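PDB 1VLP: nicotinate phosphoribosyltransferase from Saccharomyces cerevisiae, which catalyses the ATP-dependent synthesis of nicotinate ribonucleotide from nicotinate and phosphoribosyl diphosphate, the first step of NAD biosynthesis from nicotinic acid. Local coordinates for residues A[305-310]-A[336-341]; A[311-316]-A[348-353]; A[278-283]-A[300-305]; A[184-189]-A[363-368]. All coordinates share one frame; numbering follows the deposited sequence.

Contact 1: A[305-310]-A[336-341]. With PO4 (phosphate ion), chain E.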
loop_
_atom_site.group_PDB
_atom_site.type_symbol
_atom_site.label_atom_id
_atom_site.label_comp_id
_atom_site.label_asym_id
_atom_site.label_seq_id
_atom_site.Cartn_x
_atom_site.Cartn_y
_atom_site.Cartn_z
ATOM N N VAL A 305 0.431 -16.032 0.851
ATOM C CA VAL A 305 -0.496 -15.225 0.097
ATOM C C VAL A 305 -0.924 -14.038 0.953
ATOM O O VAL A 305 -0.916 -14.115 2.190
ATOM C CB VAL A 305 -1.769 -15.976 -0.356
ATOM C CG1 VAL A 305 -1.456 -17.039 -1.445
ATOM C CG2 VAL A 305 -2.509 -16.581 0.841
ATOM N N ARG A 306 -1.236 -12.936 0.288
ATOM C CA ARG A 306 -1.800 -11.730 0.968
ATOM C C ARG A 306 -3.314 -11.653 0.649
ATOM O O ARG A 306 -3.726 -11.691 -0.535
ATOM C CB ARG A 306 -1.053 -10.415 0.574
ATOM C CG ARG A 306 -1.452 -9.137 1.427
ATOM C CD ARG A 306 -0.676 -7.872 0.891
ATOM N NE ARG A 306 -1.624 -6.769 0.651
ATOM C CZ ARG A 306 -1.540 -5.884 -0.331
ATOM N NH1 ARG A 306 -0.523 -5.897 -1.198
ATOM N NH2 ARG A 306 -2.479 -4.949 -0.431
ATOM N N GLN A 307 -4.126 -11.577 1.713
ATOM C CA GLN A 307 -5.583 -11.457 1.626
ATOM C C GLN A 307 -5.953 -9.941 1.707
ATOM O O GLN A 307 -5.590 -9.265 2.655
ATOM C CB GLN A 307 -6.247 -12.265 2.712
ATOM C CG GLN A 307 -7.785 -12.294 2.680
ATOM C CD GLN A 307 -8.431 -11.098 3.305
ATOM O OE1 GLN A 307 -8.072 -10.683 4.427
ATOM N NE2 GLN A 307 -9.444 -10.560 2.622
ATOM N N ASP A 308 -6.610 -9.432 0.674
ATOM C CA ASP A 308 -6.855 -8.020 0.530
ATOM C C ASP A 308 -8.305 -7.670 0.186
ATOM O O ASP A 308 -8.633 -6.470 0.133
ATOM C CB ASP A 308 -5.947 -7.484 -0.573
ATOM C CG ASP A 308 -5.742 -5.971 -0.494
ATOM O OD1 ASP A 308 -5.548 -5.431 0.628
ATOM O OD2 ASP A 308 -5.752 -5.355 -1.581
ATOM N N SER A 309 -9.133 -8.667 -0.131
ATOM C CA SER A 309 -10.551 -8.436 -0.380
ATOM C C SER A 309 -11.409 -9.660 -0.138
ATOM O O SER A 309 -10.923 -10.781 0.026
ATOM C CB SER A 309 -10.805 -7.986 -1.817
ATOM O OG SER A 309 -10.531 -9.020 -2.751
ATOM N N GLY A 310 -12.718 -9.444 -0.130
ATOM C CA GLY A 310 -13.640 -10.531 0.090
ATOM C C GLY A 310 -13.726 -10.890 1.547
ATOM O O GLY A 310 -13.220 -10.191 2.399
ATOM N N ILE A 336 -0.855 -16.729 5.455
ATOM C CA ILE A 336 -1.787 -15.746 4.971
ATOM C C ILE A 336 -1.567 -14.432 5.713
ATOM O O ILE A 336 -1.543 -14.378 6.933
ATOM C CB ILE A 336 -3.300 -16.142 5.128
ATOM C CG1 ILE A 336 -3.594 -17.461 4.431
ATOM C CG2 ILE A 336 -4.184 -15.036 4.599
ATOM C CD1 ILE A 336 -4.990 -17.926 4.569
ATOM N N CYS A 337 -1.347 -13.392 4.937
ATOM C CA CYS A 337 -1.237 -12.036 5.482
ATOM C C CYS A 337 -2.555 -11.283 5.191
ATOM O O CYS A 337 -2.912 -11.070 4.048
ATOM C CB CYS A 337 -0.091 -11.317 4.815
ATOM S SG CYS A 337 0.025 -9.624 5.463
ATOM N N TYR A 338 -3.281 -10.964 6.247
ATOM C CA TYR A 338 -4.541 -10.268 6.185
ATOM C C TYR A 338 -4.251 -8.764 6.256
ATOM O O TYR A 338 -3.593 -8.295 7.202
ATOM C CB TYR A 338 -5.396 -10.658 7.379
ATOM C CG TYR A 338 -5.707 -12.139 7.466
ATOM C CD1 TYR A 338 -6.793 -12.690 6.840
ATOM C CD2 TYR A 338 -4.878 -12.989 8.178
ATOM C CE1 TYR A 338 -7.063 -14.038 6.946
ATOM C CE2 TYR A 338 -5.118 -14.355 8.267
ATOM C CZ TYR A 338 -6.228 -14.877 7.643
ATOM O OH TYR A 338 -6.444 -16.222 7.768
ATOM N N SER A 339 -4.715 -8.028 5.250
ATOM C CA SER A 339 -4.325 -6.615 5.155
ATOM C C SER A 339 -5.441 -5.633 4.812
ATOM O O SER A 339 -5.138 -4.480 4.472
ATOM C CB SER A 339 -3.174 -6.486 4.132
ATOM O OG SER A 339 -3.631 -6.788 2.812
ATOM N N ASP A 340 -6.698 -6.076 4.846
ATOM C CA ASP A 340 -7.823 -5.255 4.355
ATOM C C ASP A 340 -8.557 -4.638 5.523
ATOM O O ASP A 340 -9.402 -5.306 6.125
ATOM C CB ASP A 340 -8.788 -6.100 3.520
ATOM C CG ASP A 340 -9.962 -5.287 2.947
ATOM O OD1 ASP A 340 -9.840 -4.029 2.863
ATOM O OD2 ASP A 340 -10.988 -5.910 2.596
ATOM N N SER A 341 -8.257 -3.370 5.837
ATOM C CA SER A 341 -9.028 -2.577 6.778
ATOM C C SER A 341 -9.156 -3.238 8.155
ATOM O O SER A 341 -10.225 -3.394 8.730
ATOM C CB SER A 341 -10.416 -2.306 6.170
ATOM O OG SER A 341 -10.305 -1.835 4.825
HETATM P P PO4 E . -6.231 -0.148 5.474
HETATM O O1 PO4 E . -4.852 0.417 5.683
HETATM O O2 PO4 E . -7.156 0.045 6.641
HETATM O O3 PO4 E . -6.930 0.558 4.304
HETATM O O4 PO4 E . -6.193 -1.610 5.079
HETATM O O HOH W 1 -7.946 -8.482 5.954
HETATM O O HOH W 2 -11.236 -8.517 3.520
#
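Arg306 reaches across to Ser339 with NE, the inner nitrogen of its guanidinium: NE donates to OG over 2.9 Å at 166°, and the oxygen lies within 4° of the guanidinium plane. The chain of Arg306 extends first, CG being anti to the backbone N (chi1 -171°), which lays CG against Ser339 OG and Cys337 O. Along the same edge of the group, NH2 forms a weak bond, part of a salt bridge, with Asp308 OD1 at 3.3 Å, engaging both nitrogens. By similarity, Arg306 binds nicotinate.

Beneath this side chain the strands pair in parallel. Cys337 N donates to Val305 O, Gln307 N to Cys337 O over 2.7 Å, and Ser339 N to Gln307 O. On the opposite face Val305 CG2 and Ile336 CG1 run side by side 3.9 Å apart, while Gln307 OE1 comes to the edge of the Tyr338 ring, 3.4 Å from CD1. Water completes the pairing where the strands end: one molecule joins Gln307 OE1 to Asp340 N, another joins Gln307 NE2, Gly310 O and Asp340 OD2. Ser341 N donates to a phosphate oxygen, O4, at 2.8 Å.

Asp308 OD2 is hydrogen-bonded to His244 NE2, outside the two segments. The two strands belong to a beta-alpha-beta unit whose helix 312-326 packs on Val305 and Gln307, with strands 279-281 and 360-365 flanking them in the sheet.

Contact 2: A[311-316]-A[348-353]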
loop_
_atom_site.group_PDB
_atom_site.type_symbol
_atom_site.label_atom_id
_atom_site.label_comp_id
_atom_site.label_asym_id
_atom_site.label_seq_id
_atom_site.Cartn_x
_atom_site.Cartn_y
_atom_site.Cartn_z
ATOM N N ASP A 311 -14.353 -12.012 1.832
ATOM C CA ASP A 311 -14.493 -12.501 3.205
ATOM C C ASP A 311 -13.248 -13.256 3.666
ATOM O O ASP A 311 -12.887 -14.288 3.058
ATOM C CB ASP A 311 -15.704 -13.411 3.309
ATOM C CG ASP A 311 -15.974 -13.821 4.746
ATOM O OD1 ASP A 311 -15.401 -14.820 5.178
ATOM O OD2 ASP A 311 -16.711 -13.108 5.468
ATOM N N PRO A 312 -12.567 -12.750 4.685
ATOM C CA PRO A 312 -11.289 -13.347 5.080
ATOM C C PRO A 312 -11.365 -14.814 5.543
ATOM O O PRO A 312 -10.430 -15.577 5.284
ATOM C CB PRO A 312 -10.814 -12.454 6.229
ATOM C CG PRO A 312 -11.500 -11.118 5.936
ATOM C CD PRO A 312 -12.858 -11.521 5.463
ATOM N N VAL A 313 -12.474 -15.200 6.180
ATOM C CA VAL A 313 -12.631 -16.587 6.643
ATOM C C VAL A 313 -12.828 -17.518 5.463
ATOM O O VAL A 313 -12.155 -18.542 5.364
ATOM C CB VAL A 313 -13.750 -16.702 7.651
ATOM C CG1 VAL A 313 -13.956 -18.157 8.068
ATOM C CG2 VAL A 313 -13.398 -15.797 8.866
ATOM N N GLU A 314 -13.683 -17.110 4.525
ATOM C CA GLU A 314 -13.890 -17.875 3.309
ATOM C C GLU A 314 -12.593 -17.988 2.500
ATOM O O GLU A 314 -12.270 -19.085 2.044
ATOM C CB GLU A 314 -15.073 -17.326 2.493
ATOM C CG GLU A 314 -16.461 -17.647 3.122
ATOM C CD GLU A 314 -16.658 -19.149 3.441
ATOM O OE1 GLU A 314 -16.506 -20.017 2.527
ATOM O OE2 GLU A 314 -16.944 -19.475 4.616
ATOM N N TYR A 315 -11.868 -16.881 2.361
ATOM C CA TYR A 315 -10.531 -16.899 1.744
ATOM C C TYR A 315 -9.603 -17.911 2.396
ATOM O O TYR A 315 -8.931 -18.687 1.735
ATOM C CB TYR A 315 -9.905 -15.512 1.781
ATOM C CG TYR A 315 -8.620 -15.428 1.017
ATOM C CD1 TYR A 315 -8.635 -15.275 -0.364
ATOM C CD2 TYR A 315 -7.402 -15.481 1.661
ATOM C CE1 TYR A 315 -7.437 -15.142 -1.055
ATOM C CE2 TYR A 315 -6.223 -15.357 0.983
ATOM C CZ TYR A 315 -6.239 -15.179 -0.374
ATOM O OH TYR A 315 -5.038 -15.092 -1.065
ATOM N N THR A 316 -9.574 -17.915 3.705
ATOM C CA THR A 316 -8.668 -18.777 4.458
ATOM C C THR A 316 -8.942 -20.258 4.165
ATOM O O THR A 316 -8.027 -21.055 3.943
ATOM C CB THR A 316 -8.814 -18.459 5.980
ATOM O OG1 THR A 316 -8.474 -17.072 6.230
ATOM C CG2 THR A 316 -7.916 -19.385 6.896
ATOM N N ILE A 348 -7.418 -10.575 15.646
ATOM C CA ILE A 348 -7.576 -11.722 16.543
ATOM C C ILE A 348 -8.515 -12.816 15.991
ATOM O O ILE A 348 -8.189 -14.017 15.964
ATOM C CB ILE A 348 -7.990 -11.234 17.955
ATOM C CG1 ILE A 348 -6.847 -10.454 18.571
ATOM C CG2 ILE A 348 -8.310 -12.386 18.893
ATOM C CD1 ILE A 348 -7.235 -9.704 19.827
ATOM N N THR A 349 -9.681 -12.391 15.544
ATOM C CA THR A 349 -10.615 -13.304 14.899
ATOM C C THR A 349 -10.015 -14.076 13.724
ATOM O O THR A 349 -10.239 -15.294 13.592
ATOM C CB THR A 349 -11.826 -12.535 14.381
ATOM O OG1 THR A 349 -12.449 -11.888 15.492
ATOM C CG2 THR A 349 -12.818 -13.490 13.716
ATOM N N TYR A 350 -9.338 -13.361 12.842
ATOM C CA TYR A 350 -8.715 -13.975 11.665
ATOM C C TYR A 350 -7.525 -14.871 12.055
ATOM O O TYR A 350 -7.295 -15.943 11.414
ATOM C CB TYR A 350 -8.301 -12.900 10.626
ATOM C CG TYR A 350 -9.432 -12.021 10.159
ATOM C CD1 TYR A 350 -10.769 -12.437 10.270
ATOM C CD2 TYR A 350 -9.166 -10.796 9.568
ATOM C CE1 TYR A 350 -11.822 -11.610 9.860
ATOM C CE2 TYR A 350 -10.204 -9.962 9.165
ATOM C CZ TYR A 350 -11.524 -10.389 9.313
ATOM O OH TYR A 350 -12.562 -9.599 8.877
ATOM N N SER A 351 -6.818 -14.510 13.112
ATOM C CA SER A 351 -5.757 -15.373 13.594
ATOM C C SER A 351 -6.289 -16.756 14.033
ATOM O O SER A 351 -5.674 -17.774 13.799
ATOM C CB SER A 351 -4.993 -14.703 14.739
ATOM O OG SER A 351 -5.700 -14.775 15.966
ATOM N N HIS A 352 -7.462 -16.753 14.642
ATOM C CA HIS A 352 -8.162 -18.003 14.998
ATOM C C HIS A 352 -8.548 -18.838 13.788
ATOM O O HIS A 352 -8.339 -20.068 13.767
ATOM C CB HIS A 352 -9.401 -17.678 15.807
ATOM C CG HIS A 352 -9.076 -17.099 17.154
ATOM N ND1 HIS A 352 -10.002 -16.430 17.936
ATOM C CD2 HIS A 352 -7.905 -17.061 17.837
ATOM C CE1 HIS A 352 -9.411 -16.028 19.050
ATOM N NE2 HIS A 352 -8.138 -16.392 19.010
ATOM N N ALA A 353 -9.131 -18.193 12.815
ATOM C CA ALA A 353 -9.518 -18.878 11.557
ATOM C C ALA A 353 -8.293 -19.477 10.855
ATOM O O ALA A 353 -8.326 -20.623 10.405
ATOM C CB ALA A 353 -10.287 -17.916 10.608
#
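Pro312 sets its ring on the face of Tyr350, in a CH-pi contact that is the closest meeting of the two segments. CB stands 3.7 Å from the centroid of the Tyr350 ring and 9° off the normal, hence over its centre, while CG is displaced toward the phenol end, 3.5 Å from Tyr350 CZ and about as far from OH. CG of Tyr350 stands anti to its carbonyl carbon, and the end of the side chain comes nearer helix 312-326 than its CB direction suggests.

The other contacts centre on Ala353: Val313 CG2 lies 4.1 Å from its CB, and Thr316 CG2 approaches its O at 3.7 Å. A smaller residue such as an alanine in place of Tyr350 would probably leave the Pro312 ring without its aromatic platform and open a gap between the helices.

These are neighbouring helices on one side of the parallel sheet of the TIM-barrel-related domain, their short segments inclined by 21° with axes 9.9 Å apart at the closest.

Hydrogen bonds stay within each helix. Asp311 is the N-cap of helix 312-326: its OD1 uses the anti lone pair to accept from Glu314 N at 2.9 Å and 168°. Pro312 O takes two donors from opposite faces of its plane, Thr316 N and Thr316 OG1, the latter at 2.6 Å. Thr316 OG1 also bonds Tyr338 OH of strand 335-338, whose ring meets that of Tyr350.

Contact 3: A[278-283]-A[300-305]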
loop_
_atom_site.group_PDB
_atom_site.type_symbol
_atom_site.label_atom_id
_atom_site.label_comp_id
_atom_site.label_asym_id
_atom_site.label_seq_id
_atom_site.Cartn_x
_atom_site.Cartn_y
_atom_site.Cartn_z
ATOM N N GLY A 278 8.250 -13.447 -1.909
ATOM C CA GLY A 278 7.411 -12.887 -0.865
ATOM C C GLY A 278 6.038 -13.525 -0.807
ATOM O O GLY A 278 5.878 -14.726 -0.948
ATOM N N LEU A 279 5.045 -12.699 -0.554
ATOM C CA LEU A 279 3.675 -13.130 -0.519
ATOM C C LEU A 279 2.962 -12.838 -1.831
ATOM O O LEU A 279 3.063 -11.740 -2.401
ATOM C CB LEU A 279 2.926 -12.457 0.635
ATOM C CG LEU A 279 3.485 -12.676 2.024
ATOM C CD1 LEU A 279 2.894 -11.596 2.896
ATOM C CD2 LEU A 279 3.153 -14.049 2.543
ATOM N N ALA A 280 2.190 -13.807 -2.297
ATOM C CA ALA A 280 1.460 -13.633 -3.529
ATOM C C ALA A 280 0.131 -12.907 -3.276
ATOM O O ALA A 280 -0.587 -13.221 -2.375
ATOM C CB ALA A 280 1.212 -14.969 -4.205
ATOM N N LEU A 281 -0.181 -11.925 -4.110
ATOM C CA LEU A 281 -1.469 -11.256 -4.124
ATOM C C LEU A 281 -2.408 -11.913 -5.150
ATOM O O LEU A 281 -2.231 -11.782 -6.352
ATOM C CB LEU A 281 -1.236 -9.786 -4.467
ATOM C CG LEU A 281 -2.326 -8.781 -4.185
ATOM C CD1 LEU A 281 -2.874 -8.858 -2.736
ATOM C CD2 LEU A 281 -1.789 -7.392 -4.488
ATOM N N THR A 282 -3.407 -12.638 -4.659
ATOM C CA THR A 282 -4.157 -13.575 -5.495
ATOM C C THR A 282 -5.448 -13.057 -6.116
ATOM O O THR A 282 -5.987 -13.704 -7.029
ATOM C CB THR A 282 -4.497 -14.858 -4.682
ATOM O OG1 THR A 282 -5.454 -14.541 -3.685
ATOM C CG2 THR A 282 -3.260 -15.411 -3.954
ATOM N N ASP A 283 -5.988 -11.943 -5.589
ATOM C CA ASP A 283 -7.377 -11.531 -5.881
ATOM C C ASP A 283 -7.565 -10.531 -7.037
ATOM O O ASP A 283 -8.698 -10.222 -7.412
ATOM C CB ASP A 283 -8.047 -10.948 -4.644
ATOM C CG ASP A 283 -7.401 -9.638 -4.166
ATOM O OD1 ASP A 283 -6.161 -9.613 -4.012
ATOM O OD2 ASP A 283 -8.128 -8.647 -3.910
ATOM N N ASP A 300 6.060 -23.039 -4.266
ATOM C CA ASP A 300 7.202 -23.227 -3.378
ATOM C C ASP A 300 8.007 -21.936 -3.099
ATOM O O ASP A 300 8.449 -21.729 -1.958
ATOM C CB ASP A 300 8.073 -24.345 -3.929
ATOM C CG ASP A 300 7.345 -25.667 -3.939
ATOM O OD1 ASP A 300 6.561 -25.933 -2.980
ATOM O OD2 ASP A 300 7.544 -26.409 -4.916
ATOM N N ALA A 301 8.118 -21.059 -4.105
ATOM C CA ALA A 301 8.893 -19.825 -3.989
ATOM C C ALA A 301 8.250 -18.775 -3.070
ATOM O O ALA A 301 8.876 -18.245 -2.122
ATOM C CB ALA A 301 9.123 -19.218 -5.391
ATOM N N TYR A 302 6.999 -18.446 -3.370
ATOM C CA TYR A 302 6.206 -17.585 -2.476
ATOM C C TYR A 302 6.031 -18.251 -1.148
ATOM O O TYR A 302 5.778 -19.421 -1.085
ATOM C CB TYR A 302 4.832 -17.283 -3.080
ATOM C CG TYR A 302 4.923 -16.359 -4.271
ATOM C CD1 TYR A 302 4.911 -14.981 -4.112
ATOM C CD2 TYR A 302 5.040 -16.867 -5.547
ATOM C CE1 TYR A 302 5.043 -14.141 -5.198
ATOM C CE2 TYR A 302 5.134 -16.017 -6.650
ATOM C CZ TYR A 302 5.137 -14.663 -6.459
ATOM O OH TYR A 302 5.245 -13.799 -7.527
ATOM N N VAL A 303 6.094 -17.476 -0.084
ATOM C CA VAL A 303 6.007 -18.038 1.250
ATOM C C VAL A 303 4.596 -18.021 1.785
ATOM O O VAL A 303 4.353 -18.492 2.901
ATOM C CB VAL A 303 6.918 -17.291 2.245
ATOM C CG1 VAL A 303 8.412 -17.505 1.860
ATOM C CG2 VAL A 303 6.536 -15.843 2.347
ATOM N N GLY A 304 3.696 -17.506 0.968
ATOM C CA GLY A 304 2.310 -17.410 1.292
ATOM C C GLY A 304 1.597 -16.442 0.378
ATOM O O GLY A 304 2.068 -16.104 -0.727
ATOM N N VAL A 305 0.431 -16.032 0.851
ATOM C CA VAL A 305 -0.496 -15.225 0.097
ATOM C C VAL A 305 -0.924 -14.038 0.953
ATOM O O VAL A 305 -0.916 -14.115 2.190
ATOM C CB VAL A 305 -1.769 -15.976 -0.356
ATOM C CG1 VAL A 305 -1.456 -17.039 -1.445
ATOM C CG2 VAL A 305 -2.509 -16.581 0.841
HETATM O O HOH W 3 9.595 -15.847 -1.023
#
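Tyr302 presents one face of its ring to the methyl of Ala280 and an edge to the carbonyl of Gly278. Ala280 CB lies 4.0 Å from the centroid of the Tyr302 ring and 23° off its normal, a CH-pi contact shifted toward the rim, where CD1 is the nearest ring atom. At the edge, Gly278 O is 3.3 Å from Tyr302 CD1. CG of Tyr302 stands anti to the carbonyl carbon (chi1 -70°), where it lies 4.0 Å from Ala280 CB, and Met265, Trp268 and Ile269 of helix 260-272 also touch the ring. An alanine in place of Tyr302 would probably open a gap between the Ala280 methyl and that helix.

Two backbone bonds join the segments: Val303 N donates to Gly278 O over 2.9 Å, and Ala280 N to Gly304 O over 2.8 Å at 173°. A water links Gly278 N with Ala301 O. Leu279 CD2 packs over the backbone of Gly304, 3.6 Å from its C, and touches Val303 CG2; a side chain on Gly304 would meet that methyl closely. On the face bearing Ala280, Thr282 CG2 presses on Val305 CG1 at 3.5 Å, a tight carbon pair, while Thr282 OG1 bonds Tyr315 OH of helix 312-326.

Strand 279-281 is outermost in the parallel sheet and only weakly bonded; with two backbone bonds between these segments, this edge probably relies heavily on the packing of Ala280, Leu279 and Thr282.

Contact 4: A[184-189]-A[363-368]. With PO4 (phosphate ion), chain E.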
loop_
_atom_site.group_PDB
_atom_site.type_symbol
_atom_site.label_atom_id
_atom_site.label_comp_id
_atom_site.label_asym_id
_atom_site.label_seq_id
_atom_site.Cartn_x
_atom_site.Cartn_y
_atom_site.Cartn_z
ATOM N N ILE A 184 -0.006 -12.148 18.042
ATOM C CA ILE A 184 -0.274 -11.694 16.703
ATOM C C ILE A 184 1.006 -11.096 16.068
ATOM O O ILE A 184 1.589 -10.206 16.648
ATOM C CB ILE A 184 -1.402 -10.647 16.647
ATOM C CG1 ILE A 184 -2.712 -11.143 17.304
ATOM C CG2 ILE A 184 -1.621 -10.198 15.243
ATOM C CD1 ILE A 184 -3.336 -12.313 16.739
ATOM N N ARG A 185 1.397 -11.606 14.893
ATOM C CA ARG A 185 2.546 -11.088 14.140
ATOM C C ARG A 185 1.964 -10.049 13.153
ATOM O O ARG A 185 1.155 -10.373 12.267
ATOM C CB ARG A 185 3.310 -12.208 13.389
ATOM C CG ARG A 185 3.926 -13.225 14.275
ATOM C CD ARG A 185 4.881 -14.093 13.480
ATOM N NE ARG A 185 6.263 -13.830 13.843
ATOM C CZ ARG A 185 7.306 -13.967 13.025
ATOM N NH1 ARG A 185 7.145 -14.356 11.753
ATOM N NH2 ARG A 185 8.524 -13.694 13.479
ATOM N N PHE A 186 2.348 -8.787 13.319
ATOM C CA PHE A 186 1.775 -7.719 12.533
ATOM C C PHE A 186 2.793 -6.707 12.129
ATOM O O PHE A 186 3.873 -6.576 12.744
ATOM C CB PHE A 186 0.603 -7.008 13.267
ATOM C CG PHE A 186 1.023 -6.149 14.411
ATOM C CD1 PHE A 186 1.243 -6.725 15.672
ATOM C CD2 PHE A 186 1.265 -4.768 14.250
ATOM C CE1 PHE A 186 1.646 -5.983 16.730
ATOM C CE2 PHE A 186 1.661 -4.005 15.345
ATOM C CZ PHE A 186 1.876 -4.610 16.554
ATOM N N SER A 187 2.447 -6.003 11.069
ATOM C CA SER A 187 3.191 -4.818 10.669
ATOM C C SER A 187 2.274 -3.602 10.564
ATOM O O SER A 187 1.078 -3.711 10.303
ATOM C CB SER A 187 3.923 -5.082 9.354
ATOM O OG SER A 187 2.966 -5.230 8.325
ATOM N N GLU A 188 2.853 -2.437 10.795
ATOM C CA GLU A 188 2.214 -1.147 10.597
ATOM C C GLU A 188 2.223 -0.810 9.125
ATOM O O GLU A 188 3.223 -1.024 8.421
ATOM C CB GLU A 188 3.017 -0.082 11.391
ATOM C CG GLU A 188 2.318 1.259 11.473
ATOM C CD GLU A 188 2.481 2.122 10.247
ATOM O OE1 GLU A 188 3.462 1.999 9.466
ATOM O OE2 GLU A 188 1.584 2.947 10.053
ATOM N N PHE A 189 1.094 -0.346 8.618
ATOM C CA PHE A 189 0.874 -0.205 7.171
ATOM C C PHE A 189 0.101 1.071 6.812
ATOM O O PHE A 189 -0.538 1.146 5.718
ATOM C CB PHE A 189 0.052 -1.442 6.761
ATOM C CG PHE A 189 -0.118 -1.677 5.279
ATOM C CD1 PHE A 189 0.836 -1.273 4.311
ATOM C CD2 PHE A 189 -1.274 -2.357 4.842
ATOM C CE1 PHE A 189 0.625 -1.530 2.946
ATOM C CE2 PHE A 189 -1.482 -2.624 3.476
ATOM C CZ PHE A 189 -0.532 -2.219 2.538
ATOM N N PHE A 363 -0.412 -9.964 9.681
ATOM C CA PHE A 363 -1.364 -8.867 9.563
ATOM C C PHE A 363 -0.664 -7.577 9.177
ATOM O O PHE A 363 0.416 -7.289 9.701
ATOM C CB PHE A 363 -2.109 -8.678 10.909
ATOM C CG PHE A 363 -2.893 -9.888 11.311
ATOM C CD1 PHE A 363 -4.158 -10.099 10.813
ATOM C CD2 PHE A 363 -2.288 -10.905 12.035
ATOM C CE1 PHE A 363 -4.831 -11.260 11.089
ATOM C CE2 PHE A 363 -2.981 -12.083 12.327
ATOM C CZ PHE A 363 -4.265 -12.234 11.847
ATOM N N GLY A 364 -1.251 -6.833 8.245
ATOM C CA GLY A 364 -0.860 -5.441 7.961
ATOM C C GLY A 364 -1.987 -4.552 8.462
ATOM O O GLY A 364 -3.117 -4.641 7.965
ATOM N N ILE A 365 -1.696 -3.684 9.443
ATOM C CA ILE A 365 -2.710 -2.857 10.051
ATOM C C ILE A 365 -2.418 -1.399 9.684
ATOM O O ILE A 365 -1.443 -0.863 10.169
ATOM C CB ILE A 365 -2.759 -3.069 11.566
ATOM C CG1 ILE A 365 -3.024 -4.575 11.894
ATOM C CG2 ILE A 365 -3.748 -2.150 12.139
ATOM C CD1 ILE A 365 -2.981 -4.990 13.378
ATOM N N GLY A 366 -3.276 -0.801 8.851
ATOM C CA GLY A 366 -2.990 0.499 8.251
ATOM C C GLY A 366 -3.714 1.643 8.900
ATOM O O GLY A 366 -3.312 2.156 9.937
ATOM N N THR A 367 -4.785 2.073 8.252
ATOM C CA THR A 367 -5.557 3.257 8.702
ATOM C C THR A 367 -5.991 3.230 10.154
ATOM O O THR A 367 -6.000 4.261 10.806
ATOM C CB THR A 367 -6.768 3.491 7.783
ATOM O OG1 THR A 367 -6.276 3.516 6.433
ATOM C CG2 THR A 367 -7.435 4.809 8.085
ATOM N N ASN A 368 -6.295 2.056 10.702
ATOM C CA ASN A 368 -6.648 2.007 12.096
ATOM C C ASN A 368 -5.527 2.495 13.004
ATOM O O ASN A 368 -5.801 2.999 14.083
ATOM C CB ASN A 368 -7.082 0.602 12.481
ATOM C CG ASN A 368 -7.561 0.534 13.892
ATOM O OD1 ASN A 368 -6.821 0.175 14.788
ATOM N ND2 ASN A 368 -8.812 0.878 14.098
HETATM P P PO4 E . -6.231 -0.148 5.474
HETATM O O1 PO4 E . -4.852 0.417 5.683
HETATM O O2 PO4 E . -7.156 0.045 6.641
HETATM O O3 PO4 E . -6.930 0.558 4.304
HETATM O O4 PO4 E . -6.193 -1.610 5.079
HETATM O O HOH W 4 2.742 -7.943 7.733
#
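Ile184 thrusts its CG2 methyl against the Phe363 ring, 3.4 Å from CD2 and a little farther from CE2, the two side chains crossing at a slant. Arg185 O lies at the edge of the Phe363 ring, near its plane. On the face of the sheet that carries Phe363, Phe186 CB packs on Phe363 CB at 4.0 Å and on Ile365 CD1 at 4.1 Å.

The backbones that place these groups run parallel. Ser187 N donates to Phe363 O at 2.8 Å, and Ile365 N to Ser187 O at 172°; Phe363 N to Arg185 O is weak. Phe189 N reaches Ile365 O from above the carbonyl plane, 54° out of it. Strands 186-188 and 360-365 are neighbours in the parallel sheet of this type II phosphoribosyltransferase, and the ligand sites lie at their C-terminal ends. There Phe189, a nicotinate-binding residue by similarity, packs CB on the Ile365 carbonyl. Gly366, the N-cap of helix 367-370, brings its CA 3.2 Å from O1 of a phosphate ion, probably from the crystallisation liquor, and a CB would clash there. Thr367 N donates to that oxygen at 3.1 Å; Thr367 is inferred to bind phosphoribosyl diphosphate.

Outward, Leu179 of helix 168-181 touches Ile184, Phe186 and Ile365, while Tyr350 of helix 344-356 covers Phe363.

Overall arrangement
Contacts 3, 1 and 4 follow one another across a single parallel sheet: contact 3 shares Val305 with contact 1, and Tyr338 O of contact 1 lies 3.0 Å from Gly364 N of contact 4, a probable hydrogen bond. Contacts 3 and 4 are 18 Å apart between centres and do not touch. Contact 2 packs helices on this sheet, its centre 9 Å from that of contact 1, where Thr316 OG1 and Tyr338 OH approach to 2.7 Å. The ligand sites gather between contacts 1 and 4: the side chains of Arg306 and Phe189, both nicotinate-binding by similarity, come within about 4 Å, and one phosphate ion is hydrogen-bonded by Ser341 N and Thr367 N.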